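Local coordinates for protein alpha-1,2-Mannosidase (Trichoderma reesei, PDB 1HCU) that probably trims alpha-1,2-linked mannose residues from high-mannose N-glycans as a calcium-dependent family 47 glycosyl hydrolase, at residues P211-I222 and R268-H279. Sequence-based numbering, arbitrary orientation.
Sequences PKGSPEAWPGLI and RWVLGADSTIGH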
ATOM      1  N   PRO A 211      -7.421  -8.111 -21.536  1.00 19.80           N
ATOM      2  CA  PRO A 211      -8.392  -9.018 -20.922  1.00 19.67           C
ATOM      3  C   PRO A 211      -9.231  -9.835 -21.883  1.00 20.10           C
ATOM      4  O   PRO A 211      -9.914  -9.292 -22.752  1.00 21.52           O
ATOM      5  CB  PRO A 211      -9.233  -8.080 -20.060  1.00 20.27           C
ATOM      6  CG  PRO A 211      -9.195  -6.800 -20.828  1.00 19.14           C
ATOM      7  CD  PRO A 211      -7.744  -6.709 -21.216  1.00 18.17           C
ATOM      8  N   LYS A 212      -9.166 -11.151 -21.722  1.00 21.02           N
ATOM      9  CA  LYS A 212      -9.938 -12.068 -22.547  1.00 22.63           C
ATOM     10  C   LYS A 212     -10.799 -12.910 -21.618  1.00 22.34           C
ATOM     11  O   LYS A 212     -10.357 -13.309 -20.536  1.00 22.41           O
ATOM     12  CB  LYS A 212      -9.011 -12.947 -23.386  1.00 24.81           C
ATOM     13  CG  LYS A 212      -8.119 -12.150 -24.332  1.00 28.91           C
ATOM     14  CD  LYS A 212      -7.317 -13.056 -25.247  1.00 32.83           C
ATOM     15  CE  LYS A 212      -6.397 -12.249 -26.149  1.00 33.87           C
ATOM     16  NZ  LYS A 212      -7.164 -11.257 -26.950  1.00 35.47           N
ATOM     17  N   GLY A 213     -12.035 -13.157 -22.042  1.00 22.86           N
ATOM     18  CA  GLY A 213     -12.978 -13.922 -21.246  1.00 22.24           C
ATOM     19  C   GLY A 213     -14.180 -13.038 -20.955  1.00 24.18           C
ATOM     20  O   GLY A 213     -14.850 -12.568 -21.874  1.00 27.10           O
ATOM     21  N   SER A 214     -14.458 -12.790 -19.682  1.00 24.42           N
ATOM     22  CA  SER A 214     -15.583 -11.938 -19.320  1.00 24.28           C
ATOM     23  C   SER A 214     -15.365 -10.530 -19.870  1.00 23.78           C
ATOM     24  O   SER A 214     -14.247 -10.013 -19.842  1.00 25.56           O
ATOM     25  CB  SER A 214     -15.731 -11.880 -17.802  1.00 24.65           C
ATOM     26  OG  SER A 214     -15.919 -13.181 -17.272  1.00 29.61           O
ATOM     27  N   PRO A 215     -16.429  -9.892 -20.391  1.00 21.33           N
ATOM     28  CA  PRO A 215     -16.317  -8.534 -20.941  1.00 18.61           C
ATOM     29  C   PRO A 215     -15.991  -7.529 -19.842  1.00 18.58           C
ATOM     30  O   PRO A 215     -16.357  -7.730 -18.682  1.00 19.29           O
ATOM     31  CB  PRO A 215     -17.695  -8.295 -21.546  1.00 18.16           C
ATOM     32  CG  PRO A 215     -18.588  -9.044 -20.607  1.00 21.00           C
ATOM     33  CD  PRO A 215     -17.830 -10.349 -20.401  1.00 19.82           C
ATOM     34  N   GLU A 216     -15.291  -6.459 -20.196  1.00 16.62           N
ATOM     35  CA  GLU A 216     -14.938  -5.444 -19.210  1.00 16.30           C
ATOM     36  C   GLU A 216     -16.197  -4.693 -18.812  1.00 14.72           C
ATOM     37  O   GLU A 216     -17.012  -4.366 -19.665  1.00 16.00           O
ATOM     38  CB  GLU A 216     -13.927  -4.465 -19.799  1.00 14.69           C
ATOM     39  CG  GLU A 216     -12.698  -5.144 -20.347  1.00 16.29           C
ATOM     40  CD  GLU A 216     -11.799  -4.193 -21.096  1.00 14.54           C
ATOM     41  OE1 GLU A 216     -11.069  -3.415 -20.454  1.00 11.57           O
ATOM     42  OE2 GLU A 216     -11.838  -4.223 -22.341  1.00 18.01           O
ATOM     43  N   ALA A 217     -16.362  -4.428 -17.522  1.00 13.98           N
ATOM     44  CA  ALA A 217     -17.541  -3.700 -17.064  1.00 13.73           C
ATOM     45  C   ALA A 217     -17.553  -2.395 -17.833  1.00 14.50           C
ATOM     46  O   ALA A 217     -18.592  -1.945 -18.318  1.00 15.79           O
ATOM     47  CB  ALA A 217     -17.449  -3.431 -15.581  1.00 12.51           C
ATOM     48  N   TRP A 218     -16.370  -1.799 -17.933  1.00 13.54           N
ATOM     49  CA  TRP A 218     -16.160  -0.546 -18.641  1.00 12.63           C
ATOM     50  C   TRP A 218     -14.727  -0.594 -19.138  1.00 10.34           C
ATOM     51  O   TRP A 218     -13.901  -1.313 -18.589  1.00  9.79           O
ATOM     52  CB  TRP A 218     -16.358   0.652 -17.703  1.00 12.73           C
ATOM     53  CG  TRP A 218     -17.796   1.065 -17.541  1.00 12.36           C
ATOM     54  CD1 TRP A 218     -18.596   1.645 -18.486  1.00 13.00           C
ATOM     55  CD2 TRP A 218     -18.608   0.906 -16.372  1.00 12.12           C
ATOM     56  NE1 TRP A 218     -19.857   1.853 -17.978  1.00 10.15           N
ATOM     57  CE2 TRP A 218     -19.893   1.409 -16.683  1.00 10.67           C
ATOM     58  CE3 TRP A 218     -18.375   0.384 -15.088  1.00 12.81           C
ATOM     59  CZ2 TRP A 218     -20.942   1.408 -15.759  1.00  9.33           C
ATOM     60  CZ3 TRP A 218     -19.420   0.382 -14.169  1.00 10.16           C
ATOM     61  CH2 TRP A 218     -20.687   0.891 -14.512  1.00  9.77           C
ATOM     62  N   PRO A 219     -14.414   0.167 -20.189  1.00 11.66           N
ATOM     63  CA  PRO A 219     -13.050   0.170 -20.729  1.00  9.90           C
ATOM     64  C   PRO A 219     -12.013   0.365 -19.620  1.00 10.87           C
ATOM     65  O   PRO A 219     -12.055   1.352 -18.887  1.00 11.91           O
ATOM     66  CB  PRO A 219     -13.080   1.331 -21.724  1.00 10.17           C
ATOM     67  CG  PRO A 219     -14.520   1.341 -22.192  1.00 11.00           C
ATOM     68  CD  PRO A 219     -15.273   1.137 -20.895  1.00 10.07           C
ATOM     69  N   GLY A 220     -11.094  -0.584 -19.488  1.00 10.17           N
ATOM     70  CA  GLY A 220     -10.073  -0.471 -18.461  1.00 10.21           C
ATOM     71  C   GLY A 220     -10.448  -1.086 -17.120  1.00  9.01           C
ATOM     72  O   GLY A 220      -9.569  -1.394 -16.317  1.00  8.00           O
ATOM     73  N   LEU A 221     -11.744  -1.262 -16.873  1.00  7.56           N
ATOM     74  CA  LEU A 221     -12.212  -1.850 -15.622  1.00  8.50           C
ATOM     75  C   LEU A 221     -12.430  -3.350 -15.801  1.00  9.35           C
ATOM     76  O   LEU A 221     -13.526  -3.809 -16.155  1.00  9.60           O
ATOM     77  CB  LEU A 221     -13.500  -1.163 -15.154  1.00  5.36           C
ATOM     78  CG  LEU A 221     -13.278   0.322 -14.841  1.00  9.18           C
ATOM     79  CD1 LEU A 221     -14.569   0.969 -14.340  1.00  9.53           C
ATOM     80  CD2 LEU A 221     -12.174   0.454 -13.790  1.00  9.07           C
ATOM     81  N   ILE A 222     -11.358  -4.094 -15.544  1.00  8.16           N
ATOM     82  CA  ILE A 222     -11.312  -5.545 -15.683  1.00  7.75           C
ATOM     83  C   ILE A 222     -11.926  -6.331 -14.535  1.00  6.42           C
ATOM     84  O   ILE A 222     -12.340  -5.766 -13.523  1.00  9.40           O
ATOM     85  CB  ILE A 222      -9.837  -6.013 -15.866  1.00  8.96           C
ATOM     86  CG1 ILE A 222      -8.998  -5.659 -14.626  1.00  8.76           C
ATOM     87  CG2 ILE A 222      -9.235  -5.319 -17.087  1.00  9.64           C
ATOM     88  CD1 ILE A 222      -7.574  -6.235 -14.635  1.00  5.71           C
ATOM     89  N   ARG A 268      -3.455   1.686 -20.289  1.00 10.69           N
ATOM     90  CA  ARG A 268      -4.456   0.878 -19.592  1.00 10.16           C
ATOM     91  C   ARG A 268      -4.945   1.591 -18.322  1.00  9.35           C
ATOM     92  O   ARG A 268      -6.101   1.428 -17.911  1.00  8.89           O
ATOM     93  CB  ARG A 268      -3.891  -0.512 -19.252  1.00 10.61           C
ATOM     94  CG  ARG A 268      -3.541  -1.357 -20.480  1.00 10.22           C
ATOM     95  CD  ARG A 268      -4.746  -1.556 -21.408  1.00  8.18           C
ATOM     96  NE  ARG A 268      -5.867  -2.190 -20.726  1.00  8.45           N
ATOM     97  CZ  ARG A 268      -7.022  -2.512 -21.303  1.00  8.32           C
ATOM     98  NH1 ARG A 268      -7.225  -2.258 -22.592  1.00  5.85           N
ATOM     99  NH2 ARG A 268      -7.979  -3.090 -20.584  1.00  5.45           N
ATOM    100  N   TRP A 269      -4.063   2.382 -17.716  1.00  7.38           N
ATOM    101  CA  TRP A 269      -4.390   3.147 -16.513  1.00  8.46           C
ATOM    102  C   TRP A 269      -5.382   4.268 -16.857  1.00  9.47           C
ATOM    103  O   TRP A 269      -6.373   4.480 -16.149  1.00  8.72           O
ATOM    104  CB  TRP A 269      -3.118   3.781 -15.928  1.00  8.75           C
ATOM    105  CG  TRP A 269      -3.344   4.475 -14.612  1.00  8.50           C
ATOM    106  CD1 TRP A 269      -3.369   3.895 -13.382  1.00  6.70           C
ATOM    107  CD2 TRP A 269      -3.673   5.856 -14.412  1.00  6.47           C
ATOM    108  NE1 TRP A 269      -3.702   4.821 -12.424  1.00  6.35           N
ATOM    109  CE2 TRP A 269      -3.895   6.034 -13.027  1.00  5.71           C
ATOM    110  CE3 TRP A 269      -3.806   6.958 -15.267  1.00  6.38           C
ATOM    111  CZ2 TRP A 269      -4.247   7.273 -12.471  1.00  3.49           C
ATOM    112  CZ3 TRP A 269      -4.157   8.195 -14.711  1.00  6.13           C
ATOM    113  CH2 TRP A 269      -4.373   8.338 -13.326  1.00  2.76           C
ATOM    114  N   VAL A 270      -5.100   4.980 -17.950  1.00  7.56           N
ATOM    115  CA  VAL A 270      -5.944   6.083 -18.390  1.00  7.52           C
ATOM    116  C   VAL A 270      -7.380   5.636 -18.631  1.00  9.11           C
ATOM    117  O   VAL A 270      -8.316   6.361 -18.292  1.00  8.56           O
ATOM    118  CB  VAL A 270      -5.383   6.761 -19.681  1.00  8.83           C
ATOM    119  CG1 VAL A 270      -6.367   7.808 -20.198  1.00  6.30           C
ATOM    120  CG2 VAL A 270      -4.040   7.445 -19.370  1.00  5.59           C
ATOM    121  N   LEU A 271      -7.550   4.448 -19.209  1.00  9.69           N
ATOM    122  CA  LEU A 271      -8.886   3.913 -19.462  1.00  8.74           C
ATOM    123  C   LEU A 271      -9.539   3.672 -18.107  1.00  7.95           C
ATOM    124  O   LEU A 271     -10.674   4.070 -17.866  1.00  6.04           O
ATOM    125  CB  LEU A 271      -8.804   2.583 -20.218  1.00 11.16           C
ATOM    126  CG  LEU A 271      -8.591   2.570 -21.730  1.00 13.42           C
ATOM    127  CD1 LEU A 271      -8.337   1.142 -22.175  1.00 12.45           C
ATOM    128  CD2 LEU A 271      -9.815   3.137 -22.440  1.00 12.76           C
ATOM    129  N   GLY A 272      -8.805   2.995 -17.230  1.00  8.98           N
ATOM    130  CA  GLY A 272      -9.310   2.728 -15.900  1.00  8.55           C
ATOM    131  C   GLY A 272      -9.699   4.036 -15.232  1.00  7.92           C
ATOM    132  O   GLY A 272     -10.847   4.208 -14.829  1.00  6.58           O
ATOM    133  N   ALA A 273      -8.742   4.960 -15.149  1.00  6.73           N
ATOM    134  CA  ALA A 273      -8.955   6.258 -14.523  1.00  9.15           C
ATOM    135  C   ALA A 273     -10.179   6.998 -15.046  1.00 10.25           C
ATOM    136  O   ALA A 273     -11.017   7.468 -14.265  1.00 10.51           O
ATOM    137  CB  ALA A 273      -7.711   7.139 -14.701  1.00  9.47           C
ATOM    138  N   ASP A 274     -10.272   7.110 -16.364  1.00 10.03           N
ATOM    139  CA  ASP A 274     -11.386   7.799 -16.991  1.00 11.17           C
ATOM    140  C   ASP A 274     -12.698   7.074 -16.714  1.00 11.43           C
ATOM    141  O   ASP A 274     -13.726   7.708 -16.478  1.00 12.09           O
ATOM    142  CB  ASP A 274     -11.143   7.936 -18.499  1.00 11.87           C
ATOM    143  CG  ASP A 274     -10.000   8.890 -18.820  1.00 14.86           C
ATOM    144  OD1 ASP A 274      -9.682   9.745 -17.965  1.00 16.81           O
ATOM    145  OD2 ASP A 274      -9.427   8.805 -19.929  1.00 15.16           O
ATOM    146  N   SER A 275     -12.658   5.747 -16.720  1.00 10.87           N
ATOM    147  CA  SER A 275     -13.860   4.976 -16.447  1.00 11.54           C
ATOM    148  C   SER A 275     -14.322   5.065 -14.989  1.00 10.80           C
ATOM    149  O   SER A 275     -15.521   5.077 -14.737  1.00 12.61           O
ATOM    150  CB  SER A 275     -13.669   3.503 -16.837  1.00  9.36           C
ATOM    151  OG  SER A 275     -13.730   3.345 -18.235  1.00  7.31           O
ATOM    152  N   THR A 276     -13.406   5.123 -14.025  1.00  9.82           N
ATOM    153  CA  THR A 276     -13.867   5.204 -12.641  1.00 11.46           C
ATOM    154  C   THR A 276     -14.388   6.607 -12.353  1.00 11.64           C
ATOM    155  O   THR A 276     -15.271   6.792 -11.523  1.00 12.83           O
ATOM    156  CB  THR A 276     -12.766   4.816 -11.613  1.00 11.37           C
ATOM    157  OG1 THR A 276     -12.053   5.979 -11.181  1.00 17.44           O
ATOM    158  CG2 THR A 276     -11.807   3.825 -12.225  1.00  8.74           C
ATOM    159  N   ILE A 277     -13.855   7.590 -13.066  1.00 11.09           N
ATOM    160  CA  ILE A 277     -14.290   8.962 -12.893  1.00 11.33           C
ATOM    161  C   ILE A 277     -15.697   9.160 -13.446  1.00 12.30           C
ATOM    162  O   ILE A 277     -16.515   9.848 -12.836  1.00 14.54           O
ATOM    163  CB  ILE A 277     -13.331   9.949 -13.593  1.00 12.91           C
ATOM    164  CG1 ILE A 277     -12.012  10.019 -12.823  1.00 13.73           C
ATOM    165  CG2 ILE A 277     -13.961  11.341 -13.661  1.00 10.17           C
ATOM    166  CD1 ILE A 277     -11.009  10.978 -13.422  1.00 15.76           C
ATOM    167  N   GLY A 278     -15.987   8.549 -14.591  1.00 12.20           N
ATOM    168  CA  GLY A 278     -17.305   8.701 -15.180  1.00 11.72           C
ATOM    169  C   GLY A 278     -18.348   7.702 -14.704  1.00 12.97           C
ATOM    170  O   GLY A 278     -19.541   7.911 -14.907  1.00 14.66           O
ATOM    171  N   HIS A 279     -17.919   6.631 -14.043  1.00 11.88           N
ATOM    172  CA  HIS A 279     -18.868   5.605 -13.614  1.00 10.81           C
ATOM    173  C   HIS A 279     -18.791   5.139 -12.155  1.00 10.16           C
ATOM    174  O   HIS A 279     -19.790   4.698 -11.600  1.00 10.36           O
ATOM    175  CB  HIS A 279     -18.724   4.388 -14.528  1.00 12.10           C
ATOM    176  CG  HIS A 279     -18.806   4.713 -15.988  1.00 14.37           C
ATOM    177  ND1 HIS A 279     -19.975   5.112 -16.601  1.00 15.95           N
ATOM    178  CD2 HIS A 279     -17.862   4.693 -16.960  1.00 13.22           C
ATOM    179  CE1 HIS A 279     -19.748   5.321 -17.885  1.00 14.66           C
ATOM    180  NE2 HIS A 279     -18.473   5.075 -18.129  1.00 13.77           N
TER
HETATM  181  O   HOH W   1      -6.852  -1.125 -16.667  1.00  3.85           O
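Glu216 OE1 is gripped by two donors: Arg268 NH2, in a salt bridge of 3.1 Å, and the backbone N of Gly220, 3.0 Å away, reach it from opposite faces of the carboxylate. The acid thus ties its own loop, which joins helix 196-209 to strand 225-227, to helix 263-280 of the (alpha/alpha)7 barrel of family 47 mannosidases. Arg268, bent at chi2 and chi3, folds its guanidinium back toward the loop, where NH2 also meets the Pro211 ring. A type II beta turn, Trp218 to Leu221, presents the loop to the helix. Its Gly220, with phi positive at 90°, lies against the helix backbone, where a CB would collide with Gly272 N. Ser275 OG donates to Pro219 O over 2.7 Å, in the carbonyl plane and on a lone pair. A water bridges Gly220 O and Arg268 O. At the last residue of the turn, Leu221 CD1 packs on Ser275 CB at 3.7 Å; Tyr248 of helix 245-257 also touches this leucine. Near the C-terminal end of helix 263-280, His279 lies face to face on the five-membered ring of Trp218, the planes only 8° apart and the centroids separated by 3.6 Å. Were Trp218 replaced by an alanine, the imidazole would probably lose its stacking partner and be freer to turn. His279 CG stands beside its backbone N (chi1 -52°), which lays the imidazole over the pyrrole while CB makes a CH-pi contact 3.7 Å above the centroid of the Trp218 six-membered ring.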